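Local coordinates for protein 1,4-dihydroxy-2-naphthoyl-CoA hydrolase (Escherichia coli, PDB 1VH5) that hydrolyses 1,4-dihydroxy-2-naphthoyl-CoA to 1,4-dihydroxy-2-naphthoate and CoA in menaquinone biosynthesis, and also cleaves a wide range of other acyl-CoA thioesters, at residues I4-I9 and Y73-G78; L38-V44 and G98-C104. All coordinates share one frame; numbering follows the deposited sequence.

Contact 1 (I4-I9 and Y73-G78); sequences IWKRKI and YLCTEG
Arg7 lies flat on the ring of Tyr73. The guanidinium and ring planes are only 6° apart and their centres 4.1 Å apart, a parallel stack. Arg7 CD also sits over the same ring in a CH-pi contact. Over the opposite face of the guanidinium lie Thr76 O, Glu77 N and, toward the rim, Glu77 CA.

Bonds round its edge fix its rotation. NE donates to Tyr73 O at 3.1 Å, in the guanidinium plane but from above the carbonyl plane. NH1 donates to Thr76 OG1 at 3.0 Å. NH1 and NH2 together grip Gly78 O end-on, and the NH2 bond follows a lone pair of that oxygen. The Arg7 chain is extended from CG to NE (chi2 -178°), which carries the head out to Thr76 and Gly78. Thr76 OG1 in turn donates to Tyr73 O, which accepts from Thr76 N as well, three donors in all. The carbonyl oxygens round the guanidinium would probably stabilise its charge.

Leu74 O takes a fairly straight bond from Lys6 N (2.8 Å, 154°) and a weak one from Arg7 N. Lys6 NZ forms a salt bridge with Glu77 OE2 at 2.7 Å, on the anti lone pair.

Trp5 presents CE3 to Leu74 CB at 3.5 Å, while Leu74 CD1 lies over one ring face. Cys75 SG meets the same ring obliquely. The side chains of Ile9 and Leu74 cross at about a right angle, with CG2 against CD2.

The N-terminal segment thus wraps the C-terminal end of helix 57-74. Trp5 NE1 is hydrogen-bonded to Gly34 O. Ile33 of strand 29-33 packs on Trp5 and Ile9, and Trp116 of strand 113-121 and the substrate-binding Leu109 pack on Ile4 and Cys75.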
loop_
_atom_site.group_PDB
_atom_site.type_symbol
_atom_site.label_atom_id
_atom_site.label_comp_id
_atom_site.label_asym_id
_atom_site.label_seq_id
_atom_site.Cartn_x
_atom_site.Cartn_y
_atom_site.Cartn_z
ATOM N N ILE A 4 11.107 -23.978 2.888
ATOM C CA ILE A 4 9.673 -23.886 2.522
ATOM C C ILE A 4 9.427 -23.829 1.018
ATOM O O ILE A 4 8.331 -24.115 0.556
ATOM C CB ILE A 4 9.003 -22.683 3.230
ATOM C CG1 ILE A 4 9.515 -21.341 2.655
ATOM C CG2 ILE A 4 9.129 -22.807 4.772
ATOM C CD1 ILE A 4 8.872 -20.149 3.309
ATOM N N TRP A 5 10.438 -23.438 0.231
ATOM C CA TRP A 5 10.162 -23.141 -1.178
ATOM C C TRP A 5 9.935 -24.400 -1.988
ATOM O O TRP A 5 10.565 -25.454 -1.720
ATOM C CB TRP A 5 11.297 -22.353 -1.844
ATOM C CG TRP A 5 11.826 -21.246 -0.958
ATOM C CD1 TRP A 5 13.073 -21.159 -0.403
ATOM C CD2 TRP A 5 11.118 -20.071 -0.532
ATOM N NE1 TRP A 5 13.176 -20.023 0.356
ATOM C CE2 TRP A 5 11.993 -19.335 0.295
ATOM C CE3 TRP A 5 9.819 -19.587 -0.740
ATOM C CZ2 TRP A 5 11.628 -18.136 0.891
ATOM C CZ3 TRP A 5 9.444 -18.396 -0.131
ATOM C CH2 TRP A 5 10.359 -17.680 0.667
ATOM N N LYS A 6 9.056 -24.276 -2.979
ATOM C CA LYS A 6 8.819 -25.321 -3.985
ATOM C C LYS A 6 9.445 -25.011 -5.325
ATOM O O LYS A 6 9.495 -25.862 -6.217
ATOM C CB LYS A 6 7.334 -25.571 -4.180
ATOM C CG LYS A 6 6.658 -26.180 -2.981
ATOM C CD LYS A 6 5.253 -26.555 -3.384
ATOM C CE LYS A 6 4.485 -27.217 -2.294
ATOM N NZ LYS A 6 3.290 -27.741 -2.998
ATOM N N ARG A 7 9.935 -23.794 -5.472
ATOM C CA ARG A 7 10.558 -23.368 -6.715
ATOM C C ARG A 7 11.894 -22.798 -6.359
ATOM O O ARG A 7 12.056 -22.165 -5.324
ATOM C CB ARG A 7 9.755 -22.271 -7.413
ATOM C CG ARG A 7 8.315 -22.585 -7.747
ATOM C CD ARG A 7 7.620 -21.459 -8.473
ATOM N NE ARG A 7 6.171 -21.583 -8.535
ATOM C CZ ARG A 7 5.495 -22.201 -9.487
ATOM N NH1 ARG A 7 4.177 -22.241 -9.436
ATOM N NH2 ARG A 7 6.126 -22.774 -10.521
ATOM N N LYS A 8 12.866 -22.999 -7.241
ATOM C CA LYS A 8 14.165 -22.361 -7.056
ATOM C C LYS A 8 14.221 -21.075 -7.887
ATOM O O LYS A 8 13.737 -21.013 -9.011
ATOM C CB LYS A 8 15.303 -23.328 -7.432
ATOM C CG LYS A 8 16.695 -22.864 -6.985
ATOM C CD LYS A 8 16.978 -23.238 -5.530
ATOM C CE LYS A 8 17.790 -24.524 -5.405
ATOM N NZ LYS A 8 17.917 -24.926 -3.977
ATOM N N ILE A 9 14.780 -20.036 -7.298
ATOM C CA ILE A 9 15.007 -18.780 -8.001
ATOM C C ILE A 9 16.283 -18.133 -7.481
ATOM O O ILE A 9 16.609 -18.258 -6.305
ATOM C CB ILE A 9 13.752 -17.842 -7.863
ATOM C CG1 ILE A 9 13.727 -16.798 -8.980
ATOM C CG2 ILE A 9 13.649 -17.196 -6.467
ATOM C CD1 ILE A 9 12.373 -16.080 -9.094
ATOM N N TYR A 73 4.129 -17.276 -4.331
ATOM C CA TYR A 73 4.357 -17.963 -5.611
ATOM C C TYR A 73 5.458 -19.021 -5.463
ATOM O O TYR A 73 5.313 -20.153 -5.958
ATOM C CB TYR A 73 4.756 -16.909 -6.672
ATOM C CG TYR A 73 5.351 -17.538 -7.943
ATOM C CD1 TYR A 73 4.539 -18.198 -8.869
ATOM C CD2 TYR A 73 6.721 -17.453 -8.197
ATOM C CE1 TYR A 73 5.089 -18.786 -10.035
ATOM C CE2 TYR A 73 7.272 -18.015 -9.367
ATOM C CZ TYR A 73 6.439 -18.669 -10.266
ATOM O OH TYR A 73 6.979 -19.244 -11.407
ATOM N N LEU A 74 6.533 -18.671 -4.762
ATOM C CA LEU A 74 7.654 -19.600 -4.595
ATOM C C LEU A 74 7.296 -20.823 -3.767
ATOM O O LEU A 74 8.056 -21.819 -3.803
ATOM C CB LEU A 74 8.893 -18.917 -4.006
ATOM C CG LEU A 74 9.510 -17.795 -4.867
ATOM C CD1 LEU A 74 10.565 -17.042 -4.072
ATOM C CD2 LEU A 74 10.140 -18.333 -6.169
ATOM N N CYS A 75 6.141 -20.794 -3.080
ATOM C CA CYS A 75 5.656 -21.920 -2.273
ATOM C C CYS A 75 4.557 -22.694 -3.005
ATOM O O CYS A 75 3.864 -23.519 -2.392
ATOM C CB CYS A 75 5.191 -21.477 -0.884
ATOM S SG CYS A 75 6.564 -20.878 0.138
ATOM N N THR A 76 4.388 -22.417 -4.295
ATOM C CA THR A 76 3.487 -23.221 -5.148
ATOM C C THR A 76 4.322 -23.940 -6.195
ATOM O O THR A 76 5.543 -23.727 -6.284
ATOM C CB THR A 76 2.392 -22.363 -5.849
ATOM O OG1 THR A 76 3.011 -21.457 -6.784
ATOM C CG2 THR A 76 1.572 -21.546 -4.853
ATOM N N GLU A 77 3.673 -24.774 -7.004
ATOM C CA GLU A 77 4.431 -25.515 -8.014
ATOM C C GLU A 77 3.717 -25.599 -9.360
ATOM O O GLU A 77 2.511 -25.355 -9.451
ATOM C CB GLU A 77 4.860 -26.893 -7.477
ATOM C CG GLU A 77 3.734 -27.814 -7.029
ATOM C CD GLU A 77 4.302 -29.064 -6.352
ATOM O OE1 GLU A 77 4.869 -29.894 -7.076
ATOM O OE2 GLU A 77 4.179 -29.223 -5.123
ATOM N N GLY A 78 4.475 -25.909 -10.413
ATOM C CA GLY A 78 3.934 -25.936 -11.769
ATOM C C GLY A 78 3.247 -24.639 -12.183
ATOM O O GLY A 78 3.793 -23.566 -12.003
#

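Contact 2 (L38-V44 and G98-C104)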
loop_
_atom_site.group_PDB
_atom_site.type_symbol
_atom_site.label_atom_id
_atom_site.label_comp_id
_atom_site.label_asym_id
_atom_site.label_seq_id
_atom_site.Cartn_x
_atom_site.Cartn_y
_atom_site.Cartn_z
ATOM N N LEU A 38 12.152 -14.307 3.213
ATOM C CA LEU A 38 12.516 -13.538 2.022
ATOM C C LEU A 38 12.670 -12.069 2.419
ATOM O O LEU A 38 11.808 -11.534 3.118
ATOM C CB LEU A 38 11.481 -13.761 0.926
ATOM C CG LEU A 38 11.737 -13.186 -0.459
ATOM C CD1 LEU A 38 13.018 -13.747 -1.109
ATOM C CD2 LEU A 38 10.524 -13.423 -1.334
ATOM N N GLU A 39 13.771 -11.407 2.036
ATOM C CA GLU A 39 13.968 -9.996 2.390
ATOM C C GLU A 39 14.167 -9.143 1.152
ATOM O O GLU A 39 14.818 -9.545 0.175
ATOM C CB GLU A 39 15.199 -9.773 3.286
ATOM C CG GLU A 39 15.258 -10.675 4.497
ATOM C CD GLU A 39 16.497 -10.471 5.353
ATOM O OE1 GLU A 39 17.365 -9.634 4.991
ATOM O OE2 GLU A 39 16.586 -11.151 6.405
ATOM N N ALA A 40 13.585 -7.938 1.206
ATOM C CA ALA A 40 13.805 -6.939 0.174
ATOM C C ALA A 40 13.906 -5.559 0.804
ATOM O O ALA A 40 13.316 -5.308 1.866
ATOM C CB ALA A 40 12.724 -6.974 -0.835
ATOM N N THR A 41 14.628 -4.651 0.145
ATOM C CA THR A 41 14.694 -3.269 0.621
ATOM C C THR A 41 14.059 -2.288 -0.362
ATOM O O THR A 41 13.807 -2.593 -1.495
ATOM C CB THR A 41 16.140 -2.825 0.893
ATOM O OG1 THR A 41 16.876 -2.868 -0.343
ATOM C CG2 THR A 41 16.832 -3.746 1.891
ATOM N N MET A 42 13.807 -1.079 0.134
ATOM C CA MET A 42 13.160 -0.006 -0.627
ATOM C C MET A 42 13.653 1.324 -0.099
ATOM O O MET A 42 13.762 1.506 1.110
ATOM C CB MET A 42 11.639 -0.086 -0.471
ATOM C CG MET A 42 10.795 0.978 -1.209
ATOM S SD MET A 42 9.040 0.803 -0.913
ATOM C CE MET A 42 8.999 1.248 0.724
ATOM N N PRO A 43 13.961 2.267 -1.001
ATOM C CA PRO A 43 14.453 3.561 -0.524
ATOM C C PRO A 43 13.309 4.382 0.054
ATOM O O PRO A 43 12.136 4.210 -0.342
ATOM C CB PRO A 43 14.959 4.233 -1.817
ATOM C CG PRO A 43 14.071 3.685 -2.890
ATOM C CD PRO A 43 13.846 2.237 -2.466
ATOM N N VAL A 44 13.665 5.242 0.997
ATOM C CA VAL A 44 12.798 6.303 1.495
ATOM C C VAL A 44 13.237 7.522 0.678
ATOM O O VAL A 44 14.264 8.133 0.948
ATOM C CB VAL A 44 12.939 6.540 3.024
ATOM C CG1 VAL A 44 11.950 7.607 3.488
ATOM C CG2 VAL A 44 12.760 5.241 3.827
ATOM N N GLY A 98 17.509 6.751 3.989
ATOM C CA GLY A 98 18.071 5.444 3.746
ATOM C C GLY A 98 17.105 4.498 3.072
ATOM O O GLY A 98 16.290 4.910 2.259
ATOM N N ARG A 99 17.247 3.215 3.386
ATOM C CA ARG A 99 16.395 2.177 2.823
ATOM C C ARG A 99 15.762 1.462 3.971
ATOM O O ARG A 99 16.396 1.283 5.002
ATOM C CB ARG A 99 17.182 1.182 1.970
ATOM C CG ARG A 99 17.873 1.820 0.755
ATOM C CD ARG A 99 18.652 0.822 -0.080
ATOM N NE ARG A 99 17.792 -0.144 -0.772
ATOM C CZ ARG A 99 17.198 0.087 -1.925
ATOM N NH1 ARG A 99 16.454 -0.846 -2.485
ATOM N NH2 ARG A 99 17.356 1.260 -2.548
ATOM N N VAL A 100 14.519 1.046 3.787
ATOM C CA VAL A 100 13.893 0.154 4.768
ATOM C C VAL A 100 13.930 -1.263 4.256
ATOM O O VAL A 100 14.082 -1.482 3.065
ATOM C CB VAL A 100 12.409 0.570 5.091
ATOM C CG1 VAL A 100 12.407 1.894 5.834
ATOM C CG2 VAL A 100 11.523 0.579 3.845
ATOM N N ARG A 101 13.854 -2.208 5.190
ATOM C CA ARG A 101 13.963 -3.626 4.842
ATOM C C ARG A 101 12.733 -4.404 5.296
ATOM O O ARG A 101 12.402 -4.380 6.482
ATOM C CB ARG A 101 15.211 -4.224 5.473
ATOM C CG ARG A 101 15.441 -5.726 5.129
ATOM C CD ARG A 101 16.649 -6.324 5.878
ATOM N NE ARG A 101 17.863 -5.656 5.445
ATOM C CZ ARG A 101 18.656 -6.109 4.494
ATOM N NH1 ARG A 101 19.707 -5.383 4.123
ATOM N NH2 ARG A 101 18.393 -7.266 3.898
ATOM N N GLY A 102 12.083 -5.086 4.364
ATOM C CA GLY A 102 11.014 -6.004 4.732
ATOM C C GLY A 102 11.530 -7.420 4.873
ATOM O O GLY A 102 12.296 -7.902 4.019
ATOM N N VAL A 103 11.079 -8.063 5.939
ATOM C CA VAL A 103 11.473 -9.428 6.265
ATOM C C VAL A 103 10.169 -10.229 6.306
ATOM O O VAL A 103 9.310 -9.949 7.138
ATOM C CB VAL A 103 12.180 -9.532 7.670
ATOM C CG1 VAL A 103 12.577 -10.953 7.951
ATOM C CG2 VAL A 103 13.418 -8.601 7.759
ATOM N N CYS A 104 10.026 -11.190 5.397
ATOM C CA CYS A 104 8.759 -11.903 5.224
ATOM C C CYS A 104 8.959 -13.353 5.666
ATOM O O CYS A 104 9.921 -14.009 5.221
ATOM C CB CYS A 104 8.405 -11.846 3.729
ATOM S SG CYS A 104 6.942 -12.774 3.228
HETATM O O HOH W 1 16.989 7.036 0.331
#
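Arg99 reaches across to Thr41, the diagonal neighbour of its strand partner Pro43. Its CB sits 3.5 Å from Met42 O. CG runs alongside Pro43, near its CA. The chain bends at the CG-CD bond (chi3 68°), which brings NE and the head back over the neighbouring strand. NE donates to Thr41 OG1 at 2.9 Å and NH1 to the same oxygen at 3.0 Å. This is a side-on grip of one atom by two nitrogens, with the hydroxyl oxygen in the guanidinium plane. One face of the guanidinium rests on Met42 C and Pro43 N. NH2 touches Pro43 CD and also forms a salt bridge with Asp27. Thr41 OG1 is also hydrogen-bonded to Glu31 OE2.

The two strands, 38-43 and 99-104, run antiparallel in the curved sheet of the hotdog fold. Leu38, Ala40 and Met42 form hydrogen-bonded pairs with Cys104, Gly102 and Val100. Their side chains face helix 57-74, the sausage of that fold, which touches Leu38, Ala40, Met42 and Cys104. Met42 CE lies beside Val100 CG2 at 4.1 Å.

On the other face, with Arg99, Glu39 OE1 makes a salt bridge to Arg101 NH2 at 2.8 Å. The donor comes nearly along the C-O axis, but the oxygen is tilted 27° from the guanidinium plane, and the two flat groups are turned 75° apart. Thr41 CG2 lies over the centre of the Arg101 guanidinium. At the strand ends Val44 N donates to Gly98 O at 2.9 Å, almost straight. A water donates to both Gly98 O and Val44 O.

The centres of contact 1 and contact 2 are about 21 Å apart, on opposite sides of the chain's centre. Their segments alternate along the chain: 4-9, 38-44, 73-78, then 98-104. Helix 57-74 connects them. Its C-terminal end belongs to contact 1, and its body packs against the sheet face of contact 2. Strand 29-33 also borders both. The two contacts meet directly where Trp5 CH2 packs on Leu38 CB, 4.1 Å away. Through Trp5 and Leu38 the N-terminal segment, the helix and the strand pair are held together, with Ile4 close to Leu109, a substrate-binding residue.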